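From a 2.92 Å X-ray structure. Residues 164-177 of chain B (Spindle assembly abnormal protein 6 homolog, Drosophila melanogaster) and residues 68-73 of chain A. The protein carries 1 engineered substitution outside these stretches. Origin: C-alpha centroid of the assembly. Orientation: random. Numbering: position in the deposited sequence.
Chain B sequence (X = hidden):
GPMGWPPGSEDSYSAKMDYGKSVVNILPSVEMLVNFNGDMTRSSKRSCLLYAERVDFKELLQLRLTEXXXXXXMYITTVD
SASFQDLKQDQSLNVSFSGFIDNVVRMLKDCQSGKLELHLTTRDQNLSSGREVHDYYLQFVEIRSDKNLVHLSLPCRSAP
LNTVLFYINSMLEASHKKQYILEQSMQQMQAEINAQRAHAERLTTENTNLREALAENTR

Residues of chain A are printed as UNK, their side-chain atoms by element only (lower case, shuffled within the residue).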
ATOM      1  N   VAL B 164       9.724   7.358   5.859  1.00 23.49           N
ATOM      2  CA  VAL B 164       8.316   7.018   5.849  1.00 34.76           C
ATOM      3  C   VAL B 164       7.892   6.576   4.450  1.00 33.17           C
ATOM      4  O   VAL B 164       7.233   5.551   4.283  1.00 26.75           O
ATOM      5  CB  VAL B 164       7.460   8.202   6.300  1.00 30.37           C
ATOM      6  CG1 VAL B 164       6.008   7.833   6.263  1.00 24.67           C
ATOM      7  CG2 VAL B 164       7.848   8.614   7.699  1.00 22.66           C
ATOM      8  N   LEU B 165       8.314   7.337   3.445  1.00 26.23           N
ATOM      9  CA  LEU B 165       7.995   7.034   2.056  1.00 29.39           C
ATOM     10  C   LEU B 165       8.584   5.693   1.641  1.00 36.99           C
ATOM     11  O   LEU B 165       7.958   4.943   0.891  1.00 32.26           O
ATOM     12  CB  LEU B 165       8.485   8.157   1.152  1.00 35.09           C
ATOM     13  CG  LEU B 165       8.127   8.088  -0.330  1.00 42.70           C
ATOM     14  CD1 LEU B 165       6.650   7.774  -0.493  1.00 41.86           C
ATOM     15  CD2 LEU B 165       8.449   9.429  -0.962  1.00 28.42           C
ATOM     16  N   PHE B 166       9.773   5.385   2.152  1.00 39.53           N
ATOM     17  CA  PHE B 166      10.382   4.081   1.899  1.00 40.95           C
ATOM     18  C   PHE B 166       9.490   2.949   2.420  1.00 43.98           C
ATOM     19  O   PHE B 166       9.161   2.005   1.680  1.00 55.16           O
ATOM     20  CB  PHE B 166      11.772   4.004   2.540  1.00 42.83           C
ATOM     21  CG  PHE B 166      12.346   2.609   2.597  1.00 38.34           C
ATOM     22  CD1 PHE B 166      12.917   2.032   1.476  1.00 36.63           C
ATOM     23  CD2 PHE B 166      12.328   1.883   3.774  1.00 30.34           C
ATOM     24  CE1 PHE B 166      13.439   0.760   1.529  1.00 33.89           C
ATOM     25  CE2 PHE B 166      12.848   0.611   3.824  1.00 40.34           C
ATOM     26  CZ  PHE B 166      13.405   0.050   2.705  1.00 33.90           C
ATOM     27  N   TYR B 167       9.096   3.036   3.688  1.00 29.06           N
ATOM     28  CA  TYR B 167       8.302   1.962   4.282  1.00 32.10           C
ATOM     29  C   TYR B 167       6.880   1.867   3.716  1.00 30.82           C
ATOM     30  O   TYR B 167       6.341   0.775   3.526  1.00 32.31           O
ATOM     31  CB  TYR B 167       8.261   2.111   5.805  1.00 29.19           C
ATOM     32  CG  TYR B 167       9.568   1.748   6.470  1.00 37.14           C
ATOM     33  CD1 TYR B 167      10.041   0.436   6.456  1.00 30.89           C
ATOM     34  CD2 TYR B 167      10.342   2.722   7.101  1.00 34.84           C
ATOM     35  CE1 TYR B 167      11.244   0.107   7.053  1.00 31.22           C
ATOM     36  CE2 TYR B 167      11.539   2.397   7.700  1.00 29.98           C
ATOM     37  CZ  TYR B 167      11.985   1.091   7.673  1.00 29.75           C
ATOM     38  OH  TYR B 167      13.181   0.791   8.275  1.00 45.28           O
ATOM     39  N   ILE B 168       6.250   3.000   3.458  1.00 30.00           N
ATOM     40  CA  ILE B 168       4.892   2.946   2.931  1.00 43.97           C
ATOM     41  C   ILE B 168       4.897   2.439   1.492  1.00 32.53           C
ATOM     42  O   ILE B 168       4.028   1.643   1.111  1.00 34.00           O
ATOM     43  CB  ILE B 168       4.194   4.312   3.066  1.00 43.37           C
ATOM     44  CG1 ILE B 168       3.668   4.440   4.494  1.00 37.81           C
ATOM     45  CG2 ILE B 168       3.039   4.445   2.096  1.00 37.68           C
ATOM     46  CD1 ILE B 168       3.586   5.826   4.975  1.00 48.11           C
ATOM     47  N   ASN B 169       5.919   2.825   0.726  1.00 32.47           N
ATOM     48  CA  ASN B 169       6.072   2.310  -0.635  1.00 34.33           C
ATOM     49  C   ASN B 169       6.285   0.791  -0.618  1.00 44.08           C
ATOM     50  O   ASN B 169       5.624   0.047  -1.358  1.00 37.64           O
ATOM     51  CB  ASN B 169       7.230   3.019  -1.328  1.00 34.15           C
ATOM     52  CG  ASN B 169       7.381   2.615  -2.767  1.00 48.88           C
ATOM     53  OD1 ASN B 169       6.544   2.945  -3.595  1.00 51.36           O
ATOM     54  ND2 ASN B 169       8.477   1.936  -3.085  1.00 46.17           N
ATOM     55  N   SER B 170       7.153   0.333   0.287  1.00 39.78           N
ATOM     56  CA  SER B 170       7.419  -1.088   0.458  1.00 36.80           C
ATOM     57  C   SER B 170       6.152  -1.851   0.792  1.00 37.62           C
ATOM     58  O   SER B 170       5.872  -2.927   0.238  1.00 41.76           O
ATOM     59  CB  SER B 170       8.423  -1.300   1.581  1.00 36.03           C
ATOM     60  OG  SER B 170       9.621  -0.604   1.331  1.00 63.42           O
ATOM     61  N   MET B 171       5.380  -1.277   1.709  1.00 44.97           N
ATOM     62  CA  MET B 171       4.166  -1.915   2.171  1.00 37.05           C
ATOM     63  C   MET B 171       3.178  -2.007   1.034  1.00 42.93           C
ATOM     64  O   MET B 171       2.483  -3.011   0.899  1.00 51.23           O
ATOM     65  CB  MET B 171       3.576  -1.155   3.350  1.00 35.59           C
ATOM     66  CG  MET B 171       4.321  -1.377   4.648  1.00 34.95           C
ATOM     67  SD  MET B 171       3.463  -0.702   6.086  1.00 44.26           S
ATOM     68  CE  MET B 171       3.919   1.028   6.048  1.00 31.85           C
ATOM     69  N   LEU B 172       3.145  -0.976   0.193  1.00 48.53           N
ATOM     70  CA  LEU B 172       2.272  -0.990  -0.979  1.00 54.40           C
ATOM     71  C   LEU B 172       2.663  -2.097  -1.955  1.00 53.74           C
ATOM     72  O   LEU B 172       1.804  -2.832  -2.449  1.00 56.09           O
ATOM     73  CB  LEU B 172       2.284   0.366  -1.689  1.00 49.57           C
ATOM     74  CG  LEU B 172       1.520   0.442  -3.014  1.00 40.86           C
ATOM     75  CD1 LEU B 172       0.049   0.134  -2.816  1.00 41.73           C
ATOM     76  CD2 LEU B 172       1.685   1.822  -3.620  1.00 40.43           C
ATOM     77  N   GLU B 173       3.957  -2.231  -2.219  1.00 41.70           N
ATOM     78  CA  GLU B 173       4.414  -3.261  -3.137  1.00 44.04           C
ATOM     79  C   GLU B 173       4.065  -4.651  -2.624  1.00 45.28           C
ATOM     80  O   GLU B 173       3.575  -5.512  -3.376  1.00 48.87           O
ATOM     81  CB  GLU B 173       5.912  -3.122  -3.362  1.00 44.00           C
ATOM     82  CG  GLU B 173       6.236  -1.891  -4.187  1.00 45.69           C
ATOM     83  CD  GLU B 173       7.703  -1.706  -4.438  1.00 50.23           C
ATOM     84  OE1 GLU B 173       8.511  -2.356  -3.742  1.00 55.88           O
ATOM     85  OE2 GLU B 173       8.043  -0.885  -5.315  1.00 48.21           O
ATOM     86  N   ALA B 174       4.277  -4.857  -1.329  1.00 45.02           N
ATOM     87  CA  ALA B 174       3.959  -6.147  -0.728  1.00 51.52           C
ATOM     88  C   ALA B 174       2.465  -6.417  -0.813  1.00 51.61           C
ATOM     89  O   ALA B 174       2.034  -7.553  -1.052  1.00 48.07           O
ATOM     90  CB  ALA B 174       4.424  -6.189   0.701  1.00 44.05           C
ATOM     91  N   SER B 175       1.684  -5.353  -0.648  1.00 49.77           N
ATOM     92  CA  SER B 175       0.239  -5.456  -0.712  1.00 47.27           C
ATOM     93  C   SER B 175      -0.193  -5.864  -2.108  1.00 54.25           C
ATOM     94  O   SER B 175      -1.091  -6.689  -2.266  1.00 59.12           O
ATOM     95  CB  SER B 175      -0.415  -4.132  -0.312  1.00 49.71           C
ATOM     96  OG  SER B 175      -1.826  -4.255  -0.242  1.00 53.89           O
ATOM     97  N   HIS B 176       0.470  -5.317  -3.122  1.00 57.73           N
ATOM     98  CA  HIS B 176       0.138  -5.670  -4.498  1.00 60.60           C
ATOM     99  C   HIS B 176       0.456  -7.129  -4.780  1.00 66.04           C
ATOM    100  O   HIS B 176      -0.361  -7.840  -5.392  1.00 68.18           O
ATOM    101  CB  HIS B 176       0.892  -4.784  -5.482  1.00 61.26           C
ATOM    102  CG  HIS B 176       0.290  -3.427  -5.650  1.00 61.22           C
ATOM    103  ND1 HIS B 176       0.959  -2.386  -6.256  1.00 55.97           N
ATOM    104  CD2 HIS B 176      -0.915  -2.938  -5.275  1.00 68.98           C
ATOM    105  CE1 HIS B 176       0.183  -1.316  -6.261  1.00 64.04           C
ATOM    106  NE2 HIS B 176      -0.958  -1.624  -5.670  1.00 70.89           N
ATOM    107  N   LYS B 177       1.614  -7.590  -4.302  1.00 60.82           N
ATOM    108  CA  LYS B 177       1.977  -8.993  -4.493  1.00 66.52           C
ATOM    109  C   LYS B 177       0.932  -9.902  -3.821  1.00 76.13           C
ATOM    110  O   LYS B 177       0.496 -10.921  -4.395  1.00 86.25           O
ATOM    111  CB  LYS B 177       3.371  -9.282  -3.938  1.00 54.00           C
ATOM    112  CG  LYS B 177       4.510  -8.631  -4.711  1.00 55.54           C
ATOM    113  CD  LYS B 177       5.864  -9.186  -4.271  1.00 62.13           C
ATOM    114  CE  LYS B 177       6.985  -8.156  -4.415  1.00 73.21           C
ATOM    115  NZ  LYS B 177       6.975  -7.168  -3.283  1.00 72.94           N
TER
ATOM    116  N   UNK A  68       6.714   2.177 -12.947  1.00 27.12           N
ATOM    117  CA  UNK A  68       6.134   0.943 -12.423  1.00 22.20           C
ATOM    118  C   UNK A  68       7.006   0.283 -11.371  1.00 35.18           C
ATOM    119  O   UNK A  68       6.515  -0.143 -10.334  1.00 37.98           O
ATOM    120  c   UNK A  68       4.942  -1.179 -13.223  1.00 32.46           C
ATOM    121  c   UNK A  68       4.914  -2.192 -14.349  1.00 36.25           C
ATOM    122  c   UNK A  68       5.888  -0.042 -13.559  1.00 22.93           C
ATOM    123  n   UNK A  68       4.194  -4.421 -15.140  1.00 63.45           N
ATOM    124  c   UNK A  68       4.094  -3.423 -14.021  1.00 48.58           C
ATOM    125  N   UNK A  69       8.304   0.225 -11.649  1.00 48.17           N
ATOM    126  CA  UNK A  69       9.295  -0.417 -10.787  1.00 34.67           C
ATOM    127  C   UNK A  69       9.440   0.277  -9.423  1.00 35.89           C
ATOM    128  O   UNK A  69       9.694  -0.368  -8.402  1.00 48.19           O
ATOM    129  o   UNK A  69      11.138   0.847 -11.698  1.00 36.76           O
ATOM    130  c   UNK A  69      10.641  -0.460 -11.503  1.00 25.95           C
ATOM    131  N   UNK A  70       9.303   1.596  -9.415  1.00 31.09           N
ATOM    132  CA  UNK A  70       9.341   2.367  -8.175  1.00 40.82           C
ATOM    133  C   UNK A  70       8.367   3.527  -8.275  1.00 42.64           C
ATOM    134  O   UNK A  70       8.700   4.576  -8.837  1.00 39.12           O
ATOM    135  c   UNK A  70      10.750   2.889  -7.874  1.00 35.35           C
ATOM    136  o   UNK A  70       9.880   3.672  -5.792  1.00 58.79           O
ATOM    137  c   UNK A  70      10.903   3.368  -6.433  1.00 42.56           C
ATOM    138  o   UNK A  70      12.044   3.462  -5.938  1.00 44.01           O
ATOM    139  N   UNK A  71       7.176   3.349  -7.703  1.00 35.18           N
ATOM    140  CA  UNK A  71       6.127   4.354  -7.834  1.00 27.84           C
ATOM    141  C   UNK A  71       6.434   5.619  -7.050  1.00 28.88           C
ATOM    142  O   UNK A  71       5.693   6.584  -7.137  1.00 41.53           O
ATOM    143  n   UNK A  71       2.147   1.733  -7.673  1.00 38.59           N
ATOM    144  c   UNK A  71       4.204   2.791  -8.426  1.00 28.31           C
ATOM    145  c   UNK A  71       2.678   2.719  -8.393  1.00 37.64           C
ATOM    146  o   UNK A  71       1.986   3.529  -9.030  1.00 27.69           O
ATOM    147  c   UNK A  71       4.778   3.779  -7.415  1.00 21.95           C
ATOM    148  N   UNK A  72       7.538   5.618  -6.307  1.00 28.14           N
ATOM    149  CA  UNK A  72       8.032   6.817  -5.636  1.00 22.62           C
ATOM    150  C   UNK A  72       8.566   7.816  -6.652  1.00 28.12           C
ATOM    151  O   UNK A  72       8.718   9.002  -6.356  1.00 22.86           O
ATOM    152  c   UNK A  72       9.789   5.379  -2.531  1.00 39.64           C
ATOM    153  c   UNK A  72      11.951   4.231  -2.534  1.00 44.60           C
ATOM    154  n   UNK A  72      12.816   3.395  -3.102  1.00 45.01           N
ATOM    155  c   UNK A  72       8.652   5.638  -3.468  1.00 31.55           C
ATOM    156  n   UNK A  72      10.782   4.480  -3.105  1.00 41.34           N
ATOM    157  c   UNK A  72       9.132   6.459  -4.644  1.00 23.77           C
ATOM    158  n   UNK A  72      12.253   4.831  -1.389  1.00 45.16           N
ATOM    159  N   UNK A  73       8.934   7.308  -7.829  1.00 32.14           N
ATOM    160  CA  UNK A  73       9.381   8.144  -8.943  1.00 30.79           C
ATOM    161  C   UNK A  73       8.164   8.726  -9.669  1.00 26.14           C
ATOM    162  O   UNK A  73       7.664   8.139 -10.633  1.00 23.74           O
ATOM    163  n   UNK A  73      13.663   7.482  -9.746  1.00 67.93           N
ATOM    164  c   UNK A  73      10.272   7.349  -9.907  1.00 29.15           C
ATOM    165  c   UNK A  73      12.639   6.512 -10.143  1.00 49.75           C
ATOM    166  n   UNK A  73      15.448   8.897 -10.103  1.00 81.26           N
ATOM    167  n   UNK A  73      14.558   7.724 -11.867  1.00 81.19           N
ATOM    168  c   UNK A  73      14.558   8.026 -10.572  1.00 81.32           C
ATOM    169  c   UNK A  73      11.404   6.564  -9.238  1.00 28.66           C
TER
HETATM  170  O   HOH W   1       6.082   1.248  -5.767  1.00 26.81           O

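Position 68 of chain A carries four carbons in a row ending in a nitrogen. The chain is unbranched and extended, and it stays out of reach of the chain B helix. An unbranched four-carbon chain with a terminal nitrogen is lysine, Lys A68.

Position 69 has one carbon and one oxygen. Its CA-to-CB bond points away from the helix, so the backbone makes the approach. The backbone O lies 3.5 Å from OE2 of Glu B173. Both atoms are oxygens, and no hydrogen bond joins them. One carbon with one oxygen is serine, Ser A69.

Position 70 has two carbons, the second carrying two oxygens. One of these oxygens comes 3.5 Å from ND2 of Asn B169, without a hydrogen bond. A carboxylate one carbon beyond CB is aspartate, Asp A70. A type I turn starts here, with the backbone O of Asp A70 accepting from N of position 73 at 2.9 Å.

Position 71 has three carbons, the third carrying one oxygen and one nitrogen. The nitrogen lies 4.1 Å from CD2 of Leu B172. It also sits at the edge of the His B176 ring, 3.9 Å from CE1. A carboxamide at the end of this chain is glutamine, Gln A71.

Position 72 has three carbons, a nitrogen, then a carbon bearing two more nitrogens. Its first carbon beyond CB lies 3.4 Å from CG of Asn B169, and the next carbon 3.9 Å from CG of Leu B165. One terminal nitrogen sits at the edge of the Phe B166 ring, 4.0 Å from CB of Phe B166. The end group is a guanidinium, so this is arginine, Arg A72. Asp A70 holds the side chain in place: NE of Arg A72 donates to OD1 of Asp A70 at 2.9 Å, and NH2 of Arg A72 forms a salt bridge with OD2 of Asp A70, also at 2.9 Å.

Position 73 again has three carbons, a nitrogen and a carbon with two nitrogens. It does not reach the helix. It is a second arginine, Arg A73.

No direct hydrogen bond crosses the contact. NE of Arg A72 and ND2 of Asn B169 are 3.4 Å apart, but both are donors. Arg A72 has the largest covered area. Water 1 supplies the polar link. It accepts from N of Gln A71 at 3.1 Å and donates to OD1 of Asn B169 at 2.8 Å and OE2 of Glu B173 at 2.9 Å.

Chain A 68-73: KSDQRR
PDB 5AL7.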